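Local coordinates for putative acetoin utilization protein, acetoin dehydrogenase (Thermus thermophilus, PDB 5AWE) that is of unknown function but joins two CBS domains to an ACT domain, a make-up consistent with sensing a small regulatory ligand, at residues A[141-146]-A[191-196]; A[32-37]-A[104-109]; A[45-50]-A[75-80]. All coordinates share one frame; numbering follows the deposited sequence.

Contact 1: A[141-146]-A[191-196]; sequences LRITVD and EGVPKR
Ile143 and Val193 make the closer of two aliphatic contacts between strand 141-148 and helix 193-199. The CD1 methyl of Ile143 lies 3.7 Å from CG1 of Val193, the two side chains meeting at a slant. CG1 of Ile143 stands anti to its carbonyl carbon (chi1 -58°) and the chain then runs on extended, which pushes CD1 out to the helix. CD1 of Leu141 rests 4.0 Å from CG of Pro194, the two side chains crossing at about a right angle, and the same methyl comes within 4.4 Å of CA of Glu191.

Polar groups serve each segment separately. Arg196 N bonds to Gly192 O over 3.1 Å, and the Arg196 guanidinium lays one face over Gly192 C while NH1 forms a salt bridge with Asp189. On the strand, Asp146 pairs with Arg180 and Arg142 NE with Glu95 of the second subunit.

Strand order and helix placement match the ferredoxin-like ACT fold. The two closest meetings join aliphatic groups and no polar bond links the segments, so the joint rests mainly on van der Waals packing, buried at Ile143 and Val193 and more open at Leu141 and Pro194.

Contact 2: A[32-37]-A[104-109]; sequences FRRLPV and RKIGGL
Arg34 reaches Gly107 and Gly108 through a bent chain: its CG sits between the backbone N and the carbonyl carbon (chi1 56°), and further bends at chi2 and at chi3 (74°) turn the guanidinium over the glycine pair. Its CD comes first, 3.3 Å from Gly108 CA. One face of the guanidinium then covers the Gly107-Gly108 peptide, with Gly108 N 3.1 Å above its plane, toward the rim. The approach of NH1 to Gly108 N, also 3.1 Å, joins two donors and is no hydrogen bond. The polar link is a water in the guanidinium plane at its edge, accepting from Arg34 NH1 (2.9 Å) and from Gly107 N (3.2 Å). A CB on Gly108 would run into Arg34 CD. Replacing Arg34 with an alanine would probably uncover the glycine peptide and leave the water held by Gly107 N without its second donor. Ile106 CG2 approaches Arg34 NH1 obliquely, at 4.0 Å.

The contact joins the two CBS domains where strands 34-39 and 108-113 begin. Arg34 packs on Thr48 of strand 42-48 and Ile120 of strand 116-122, while the CB of Leu109 points away from segment 32-37 and its side chain packs on Leu100 and Met101 of helix 94-103.

Contact 3: A[45-50]-A[75-80]; sequences GLVTDK and LTVREV
Val47 meets Val77 methyl to methyl, CG1 against CG1 at 3.8 Å, with the two side chains crossing at about a right angle. This is the tight part of the contact. CG1 of Val47 stands anti to its carbonyl carbon (chi1 -68°), whereas CG1 of Val77 is anti to its backbone N (chi1 169°), and with these torsions a single methyl from each residue does the touching. The CB of Val47 points toward the 75-80 segment.

The second approach is looser. The same Val47 CG1 lies 4.3 Å from CG2 of Val80, so that one methyl of the strand serves two valines three residues apart. That spacing is set by the turn itself: residues 77-79 have helical backbone angles, Val80 N bonds to Val77 O over 3.1 Å, and Glu79 N bonds to Thr76 O over 3.0 Å, which carries both valines on one side of the turn.

The solvent side is different in kind. Arg78 and Glu79 lie between the two valines in sequence and are exposed; the CB of Arg78 points away from the strand, and its NH2 forms a salt bridge with Asp17. At the far end of segment 45-50, Thr48 occupies the N-cap position, its OG1 bonded to Asp51 N.

Val47, in the hairpin of the first CBS repeat, thus meets the turn that leads into the second CBS sequence range. Val47 also packs on Leu35 of the neighbouring strand 34-39 and on Met81, while Val77 touches Val37 of that strand and Ala23 of helix 20-30. The turn after helix 65-74 thereby closes over the two-stranded sheet 34-39 and 42-48, and a backbone bond between Leu46 and Ala82 ties the following residues to the same strand.

Overall arrangement
From the N terminus, segment 32-37 opens contact 2 and segment 45-50 opens contact 3. The chain returns at 75-80 to close contact 3, then at 104-109 to close contact 2, so the shorter loop lies wholly within the longer one. The two contacts meet through neighbouring strands 34-39 and 42-48, where Leu35 N lies 2.6 Å from Val47 O, a probable hydrogen bond. Contact 3 brings the turn after helix 65-74 onto this hairpin, and contact 2 joins it to the second CBS domain. Contact 1 follows in series, closing a loop inside the ACT domain, its centre about 40 Å from that of contact 2 and about 51 Å from that of contact 3.

Contact 1: A[141-146]-A[191-196]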
loop_
_atom_site.group_PDB
_atom_site.type_symbol
_atom_site.label_atom_id
_atom_site.label_comp_id
_atom_site.label_asym_id
_atom_site.label_seq_id
_atom_site.Cartn_x
_atom_site.Cartn_y
_atom_site.Cartn_z
ATOM N N LEU A 141 33.054 17.138 -39.717
ATOM C CA LEU A 141 33.656 15.813 -39.707
ATOM C C LEU A 141 34.236 15.456 -38.356
ATOM O O LEU A 141 34.895 16.271 -37.710
ATOM C CB LEU A 141 34.764 15.705 -40.762
ATOM C CG LEU A 141 34.350 15.711 -42.235
ATOM C CD1 LEU A 141 35.549 15.306 -43.109
ATOM C CD2 LEU A 141 33.200 14.747 -42.438
ATOM N N ARG A 142 33.991 14.220 -37.944
ATOM C CA ARG A 142 34.634 13.658 -36.771
ATOM C C ARG A 142 35.846 12.843 -37.225
ATOM O O ARG A 142 35.710 11.817 -37.892
ATOM C CB ARG A 142 33.635 12.779 -36.022
ATOM C CG ARG A 142 34.183 12.085 -34.794
ATOM C CD ARG A 142 33.162 11.084 -34.273
ATOM N NE ARG A 142 33.500 10.548 -32.963
ATOM C CZ ARG A 142 34.136 9.399 -32.769
ATOM N NH1 ARG A 142 34.514 8.670 -33.810
ATOM N NH2 ARG A 142 34.362 8.960 -31.533
ATOM N N ILE A 143 37.035 13.313 -36.871
ATOM C CA ILE A 143 38.266 12.710 -37.364
ATOM C C ILE A 143 39.072 12.144 -36.205
ATOM O O ILE A 143 39.502 12.885 -35.320
ATOM C CB ILE A 143 39.134 13.758 -38.120
ATOM C CG1 ILE A 143 38.334 14.350 -39.288
ATOM C CG2 ILE A 143 40.430 13.115 -38.638
ATOM C CD1 ILE A 143 39.049 15.473 -40.019
ATOM N N THR A 144 39.266 10.831 -36.204
ATOM C CA THR A 144 40.250 10.226 -35.318
ATOM C C THR A 144 41.583 10.225 -36.042
ATOM O O THR A 144 41.691 9.699 -37.148
ATOM C CB THR A 144 39.899 8.777 -34.963
ATOM O OG1 THR A 144 38.604 8.735 -34.355
ATOM C CG2 THR A 144 40.918 8.215 -33.986
ATOM N N VAL A 145 42.594 10.822 -35.419
ATOM C CA VAL A 145 43.911 10.902 -36.026
ATOM C C VAL A 145 44.992 10.617 -34.996
ATOM O O VAL A 145 44.901 11.052 -33.844
ATOM C CB VAL A 145 44.140 12.298 -36.655
ATOM C CG1 VAL A 145 43.759 13.387 -35.665
ATOM C CG2 VAL A 145 45.595 12.455 -37.073
ATOM N N ASP A 146 46.008 9.870 -35.418
ATOM C CA ASP A 146 47.144 9.558 -34.565
ATOM C C ASP A 146 48.320 10.448 -34.924
ATOM O O ASP A 146 48.842 10.387 -36.042
ATOM C CB ASP A 146 47.549 8.092 -34.731
ATOM C CG ASP A 146 46.558 7.139 -34.095
ATOM O OD1 ASP A 146 45.802 7.569 -33.195
ATOM O OD2 ASP A 146 46.531 5.957 -34.491
ATOM N N GLU A 191 35.801 18.846 -46.145
ATOM C CA GLU A 191 35.949 17.557 -46.815
ATOM C C GLU A 191 37.406 17.367 -47.215
ATOM O O GLU A 191 37.889 16.245 -47.336
ATOM C CB GLU A 191 35.055 17.490 -48.057
ATOM C CG GLU A 191 33.602 17.901 -47.815
ATOM C CD GLU A 191 33.439 19.405 -47.609
ATOM O OE1 GLU A 191 34.439 20.143 -47.758
ATOM O OE2 GLU A 191 32.312 19.850 -47.297
ATOM N N GLY A 192 38.106 18.477 -47.404
ATOM C CA GLY A 192 39.495 18.404 -47.815
ATOM C C GLY A 192 40.448 18.038 -46.696
ATOM O O GLY A 192 41.604 17.704 -46.957
ATOM N N VAL A 193 39.974 18.084 -45.454
ATOM C CA VAL A 193 40.862 17.926 -44.302
ATOM C C VAL A 193 41.577 16.587 -44.236
ATOM O O VAL A 193 42.790 16.555 -44.055
ATOM C CB VAL A 193 40.125 18.105 -42.963
ATOM C CG1 VAL A 193 41.105 17.908 -41.829
ATOM C CG2 VAL A 193 39.493 19.481 -42.882
ATOM N N PRO A 194 40.838 15.466 -44.371
ATOM C CA PRO A 194 41.457 14.132 -44.315
ATOM C C PRO A 194 42.608 13.989 -45.309
ATOM O O PRO A 194 43.682 13.474 -44.974
ATOM C CB PRO A 194 40.304 13.176 -44.641
ATOM C CG PRO A 194 39.074 13.945 -44.340
ATOM C CD PRO A 194 39.395 15.380 -44.662
ATOM N N LYS A 195 42.378 14.455 -46.534
ATOM C CA LYS A 195 43.433 14.500 -47.541
ATOM C C LYS A 195 44.643 15.221 -46.948
ATOM O O LYS A 195 45.690 14.610 -46.695
ATOM C CB LYS A 195 42.948 15.258 -48.787
ATOM C CG LYS A 195 41.577 14.825 -49.306
ATOM C CD LYS A 195 41.681 13.632 -50.255
ATOM C CE LYS A 195 42.231 14.044 -51.615
ATOM N NZ LYS A 195 42.179 12.928 -52.605
ATOM N N ARG A 196 44.472 16.520 -46.709
ATOM C CA ARG A 196 45.550 17.378 -46.240
ATOM C C ARG A 196 46.316 16.777 -45.066
ATOM O O ARG A 196 47.544 16.852 -45.018
ATOM C CB ARG A 196 44.992 18.743 -45.840
ATOM C CG ARG A 196 44.370 19.512 -46.988
ATOM C CD ARG A 196 44.157 20.960 -46.611
ATOM N NE ARG A 196 43.007 21.130 -45.728
ATOM C CZ ARG A 196 41.787 21.426 -46.158
ATOM N NH1 ARG A 196 41.566 21.582 -47.455
ATOM N NH2 ARG A 196 40.787 21.552 -45.298
#

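Contact 2: A[32-37]-A[104-109]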
loop_
_atom_site.group_PDB
_atom_site.type_symbol
_atom_site.label_atom_id
_atom_site.label_comp_id
_atom_site.label_asym_id
_atom_site.label_seq_id
_atom_site.Cartn_x
_atom_site.Cartn_y
_atom_site.Cartn_z
ATOM N N PHE A 32 10.707 17.785 -11.112
ATOM C CA PHE A 32 12.046 17.544 -10.578
ATOM C C PHE A 32 12.165 16.138 -9.993
ATOM O O PHE A 32 11.206 15.363 -10.021
ATOM C CB PHE A 32 12.386 18.592 -9.512
ATOM C CG PHE A 32 12.688 19.962 -10.076
ATOM C CD1 PHE A 32 11.938 20.483 -11.130
ATOM C CD2 PHE A 32 13.729 20.732 -9.554
ATOM C CE1 PHE A 32 12.220 21.745 -11.654
ATOM C CE2 PHE A 32 14.021 21.999 -10.071
ATOM C CZ PHE A 32 13.267 22.504 -11.123
ATOM N N ARG A 33 13.345 15.809 -9.474
ATOM C CA ARG A 33 13.629 14.445 -9.037
ATOM C C ARG A 33 14.472 14.443 -7.766
ATOM O O ARG A 33 14.582 13.435 -7.075
ATOM C CB ARG A 33 14.356 13.691 -10.149
ATOM C CG ARG A 33 14.116 12.192 -10.163
ATOM C CD ARG A 33 14.248 11.644 -11.579
ATOM N NE ARG A 33 13.409 12.392 -12.514
ATOM C CZ ARG A 33 13.399 12.208 -13.832
ATOM N NH1 ARG A 33 14.187 11.296 -14.388
ATOM N NH2 ARG A 33 12.599 12.942 -14.599
ATOM N N ARG A 34 15.082 15.578 -7.461
ATOM C CA ARG A 34 15.734 15.731 -6.179
ATOM C C ARG A 34 15.300 17.034 -5.524
ATOM O O ARG A 34 14.891 17.978 -6.193
ATOM C CB ARG A 34 17.253 15.685 -6.349
ATOM C CG ARG A 34 17.794 16.699 -7.310
ATOM C CD ARG A 34 19.010 16.160 -8.031
ATOM N NE ARG A 34 18.666 15.170 -9.050
ATOM C CZ ARG A 34 19.125 13.924 -9.059
ATOM N NH1 ARG A 34 19.944 13.505 -8.099
ATOM N NH2 ARG A 34 18.782 13.099 -10.039
ATOM N N LEU A 35 15.378 17.070 -4.203
ATOM C CA LEU A 35 14.786 18.157 -3.446
ATOM C C LEU A 35 15.727 18.595 -2.331
ATOM O O LEU A 35 15.841 17.925 -1.303
ATOM C CB LEU A 35 13.455 17.691 -2.854
ATOM C CG LEU A 35 12.190 18.530 -3.050
ATOM C CD1 LEU A 35 12.245 19.302 -4.359
ATOM C CD2 LEU A 35 10.985 17.597 -3.028
ATOM N N PRO A 36 16.434 19.715 -2.528
ATOM C CA PRO A 36 17.341 20.157 -1.465
ATOM C C PRO A 36 16.477 20.525 -0.266
ATOM O O PRO A 36 15.328 20.915 -0.445
ATOM C CB PRO A 36 18.054 21.367 -2.072
ATOM C CG PRO A 36 17.136 21.847 -3.156
ATOM C CD PRO A 36 16.424 20.635 -3.678
ATOM N N VAL A 37 17.011 20.373 0.942
ATOM C CA VAL A 37 16.238 20.643 2.147
ATOM C C VAL A 37 16.780 21.847 2.920
ATOM O O VAL A 37 17.895 21.806 3.441
ATOM C CB VAL A 37 16.225 19.415 3.080
ATOM C CG1 VAL A 37 15.319 19.685 4.287
ATOM C CG2 VAL A 37 15.730 18.189 2.320
ATOM N N ARG A 104 30.583 10.158 -7.142
ATOM C CA ARG A 104 29.689 9.770 -6.064
ATOM C C ARG A 104 28.345 9.244 -6.541
ATOM O O ARG A 104 27.393 9.183 -5.770
ATOM C CB ARG A 104 29.494 10.954 -5.123
ATOM C CG ARG A 104 30.818 11.528 -4.652
ATOM C CD ARG A 104 30.655 12.477 -3.489
ATOM N NE ARG A 104 31.762 13.426 -3.427
ATOM C CZ ARG A 104 32.273 13.911 -2.299
ATOM N NH1 ARG A 104 33.280 14.774 -2.345
ATOM N NH2 ARG A 104 31.779 13.530 -1.127
ATOM N N LYS A 105 28.272 8.861 -7.812
ATOM C CA LYS A 105 27.135 8.098 -8.324
ATOM C C LYS A 105 25.855 8.918 -8.453
ATOM O O LYS A 105 24.803 8.379 -8.797
ATOM C CB LYS A 105 26.862 6.887 -7.426
ATOM C CG LYS A 105 28.012 5.890 -7.348
ATOM C CD LYS A 105 27.608 4.636 -6.574
ATOM C CE LYS A 105 28.713 3.589 -6.596
ATOM N NZ LYS A 105 28.241 2.273 -6.079
ATOM N N ILE A 106 25.950 10.217 -8.183
ATOM C CA ILE A 106 24.777 11.083 -8.104
ATOM C C ILE A 106 24.337 11.620 -9.467
ATOM O O ILE A 106 25.145 11.746 -10.387
ATOM C CB ILE A 106 25.058 12.284 -7.204
ATOM C CG1 ILE A 106 25.753 11.825 -5.925
ATOM C CG2 ILE A 106 23.760 12.980 -6.864
ATOM C CD1 ILE A 106 26.515 12.927 -5.244
ATOM N N GLY A 107 23.054 11.950 -9.589
ATOM C CA GLY A 107 22.550 12.492 -10.839
ATOM C C GLY A 107 22.247 13.978 -10.769
ATOM O O GLY A 107 21.838 14.584 -11.760
ATOM N N GLY A 108 22.441 14.568 -9.596
ATOM C CA GLY A 108 22.051 15.949 -9.398
ATOM C C GLY A 108 22.870 16.606 -8.309
ATOM O O GLY A 108 23.458 15.924 -7.468
ATOM N N LEU A 109 22.906 17.934 -8.315
ATOM C CA LEU A 109 23.847 18.661 -7.477
ATOM C C LEU A 109 23.331 20.055 -7.139
ATOM O O LEU A 109 23.091 20.876 -8.030
ATOM C CB LEU A 109 25.176 18.790 -8.224
ATOM C CG LEU A 109 26.497 18.306 -7.624
ATOM C CD1 LEU A 109 26.328 16.946 -6.961
ATOM C CD2 LEU A 109 27.529 18.235 -8.755
HETATM O O HOH W 1 20.612 10.725 -7.942
#

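Contact 3: A[45-50]-A[75-80]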
loop_
_atom_site.group_PDB
_atom_site.type_symbol
_atom_site.label_atom_id
_atom_site.label_comp_id
_atom_site.label_asym_id
_atom_site.label_seq_id
_atom_site.Cartn_x
_atom_site.Cartn_y
_atom_site.Cartn_z
ATOM N N GLY A 45 20.245 19.213 4.063
ATOM C CA GLY A 45 20.047 17.861 3.578
ATOM C C GLY A 45 19.537 17.807 2.158
ATOM O O GLY A 45 19.212 18.831 1.564
ATOM N N LEU A 46 19.464 16.599 1.611
ATOM C CA LEU A 46 19.030 16.406 0.236
ATOM C C LEU A 46 18.250 15.107 0.097
ATOM O O LEU A 46 18.611 14.086 0.691
ATOM C CB LEU A 46 20.243 16.393 -0.699
ATOM C CG LEU A 46 19.996 16.451 -2.211
ATOM C CD1 LEU A 46 19.821 15.059 -2.758
ATOM C CD2 LEU A 46 18.774 17.306 -2.500
ATOM N N VAL A 47 17.174 15.159 -0.686
ATOM C CA VAL A 47 16.329 13.996 -0.911
ATOM C C VAL A 47 16.030 13.813 -2.393
ATOM O O VAL A 47 15.748 14.785 -3.103
ATOM C CB VAL A 47 14.980 14.120 -0.141
ATOM C CG1 VAL A 47 15.214 14.032 1.354
ATOM C CG2 VAL A 47 14.322 15.433 -0.473
ATOM N N THR A 48 16.092 12.568 -2.855
ATOM C CA THR A 48 15.632 12.228 -4.196
ATOM C C THR A 48 14.250 11.567 -4.167
ATOM O O THR A 48 13.757 11.160 -3.111
ATOM C CB THR A 48 16.582 11.254 -4.889
ATOM O OG1 THR A 48 16.525 9.989 -4.221
ATOM C CG2 THR A 48 18.010 11.786 -4.861
ATOM N N ASP A 49 13.637 11.460 -5.341
ATOM C CA ASP A 49 12.373 10.757 -5.491
ATOM C C ASP A 49 12.546 9.309 -5.039
ATOM O O ASP A 49 11.664 8.749 -4.381
ATOM C CB ASP A 49 11.923 10.803 -6.954
ATOM C CG ASP A 49 10.454 10.438 -7.133
ATOM O OD1 ASP A 49 9.584 11.246 -6.752
ATOM O OD2 ASP A 49 10.167 9.344 -7.660
ATOM N N LYS A 50 13.682 8.707 -5.379
ATOM C CA LYS A 50 13.989 7.359 -4.907
ATOM C C LYS A 50 13.993 7.269 -3.382
ATOM O O LYS A 50 13.253 6.473 -2.803
ATOM C CB LYS A 50 15.346 6.901 -5.438
ATOM C CG LYS A 50 15.285 6.056 -6.695
ATOM C CD LYS A 50 16.497 5.131 -6.786
ATOM C CE LYS A 50 16.485 4.095 -5.665
ATOM N NZ LYS A 50 17.739 3.290 -5.618
ATOM N N LEU A 75 5.969 9.893 8.419
ATOM C CA LEU A 75 7.409 10.014 8.215
ATOM C C LEU A 75 7.710 11.394 7.616
ATOM O O LEU A 75 7.025 11.838 6.694
ATOM C CB LEU A 75 7.903 8.908 7.275
ATOM C CG LEU A 75 9.412 8.663 7.163
ATOM C CD1 LEU A 75 9.973 8.219 8.507
ATOM C CD2 LEU A 75 9.671 7.587 6.113
ATOM N N THR A 76 8.723 12.069 8.156
ATOM C CA THR A 76 9.114 13.394 7.668
ATOM C C THR A 76 10.408 13.354 6.856
ATOM O O THR A 76 11.218 12.441 7.008
ATOM C CB THR A 76 9.310 14.380 8.835
ATOM O OG1 THR A 76 10.411 13.953 9.652
ATOM C CG2 THR A 76 8.047 14.441 9.688
ATOM N N VAL A 77 10.592 14.358 6.003
ATOM C CA VAL A 77 11.797 14.491 5.179
ATOM C C VAL A 77 13.091 14.374 5.987
ATOM O O VAL A 77 14.086 13.825 5.508
ATOM C CB VAL A 77 11.783 15.845 4.418
ATOM C CG1 VAL A 77 13.127 16.121 3.782
ATOM C CG2 VAL A 77 10.704 15.814 3.342
ATOM N N ARG A 78 13.069 14.878 7.218
ATOM C CA ARG A 78 14.250 14.859 8.069
ATOM C C ARG A 78 14.782 13.450 8.304
ATOM O O ARG A 78 15.985 13.258 8.444
ATOM C CB ARG A 78 13.946 15.515 9.417
ATOM C CG ARG A 78 15.189 15.741 10.271
ATOM C CD ARG A 78 14.839 16.164 11.693
ATOM N NE ARG A 78 13.893 17.279 11.731
ATOM C CZ ARG A 78 14.243 18.557 11.622
ATOM N NH1 ARG A 78 15.521 18.885 11.466
ATOM N NH2 ARG A 78 13.316 19.506 11.671
ATOM N N GLU A 79 13.882 12.471 8.334
ATOM C CA GLU A 79 14.237 11.099 8.684
ATOM C C GLU A 79 14.835 10.321 7.518
ATOM O O GLU A 79 15.363 9.221 7.702
ATOM C CB GLU A 79 13.002 10.363 9.215
ATOM C CG GLU A 79 12.382 11.033 10.440
ATOM C CD GLU A 79 11.200 10.265 10.998
ATOM O OE1 GLU A 79 10.127 10.882 11.203
ATOM O OE2 GLU A 79 11.343 9.046 11.235
ATOM N N VAL A 80 14.757 10.884 6.318
ATOM C CA VAL A 80 15.249 10.186 5.134
ATOM C C VAL A 80 16.244 11.005 4.310
ATOM O O VAL A 80 16.811 10.501 3.343
ATOM C CB VAL A 80 14.075 9.766 4.217
ATOM C CG1 VAL A 80 13.152 8.812 4.966
ATOM C CG2 VAL A 80 13.299 11.000 3.760
#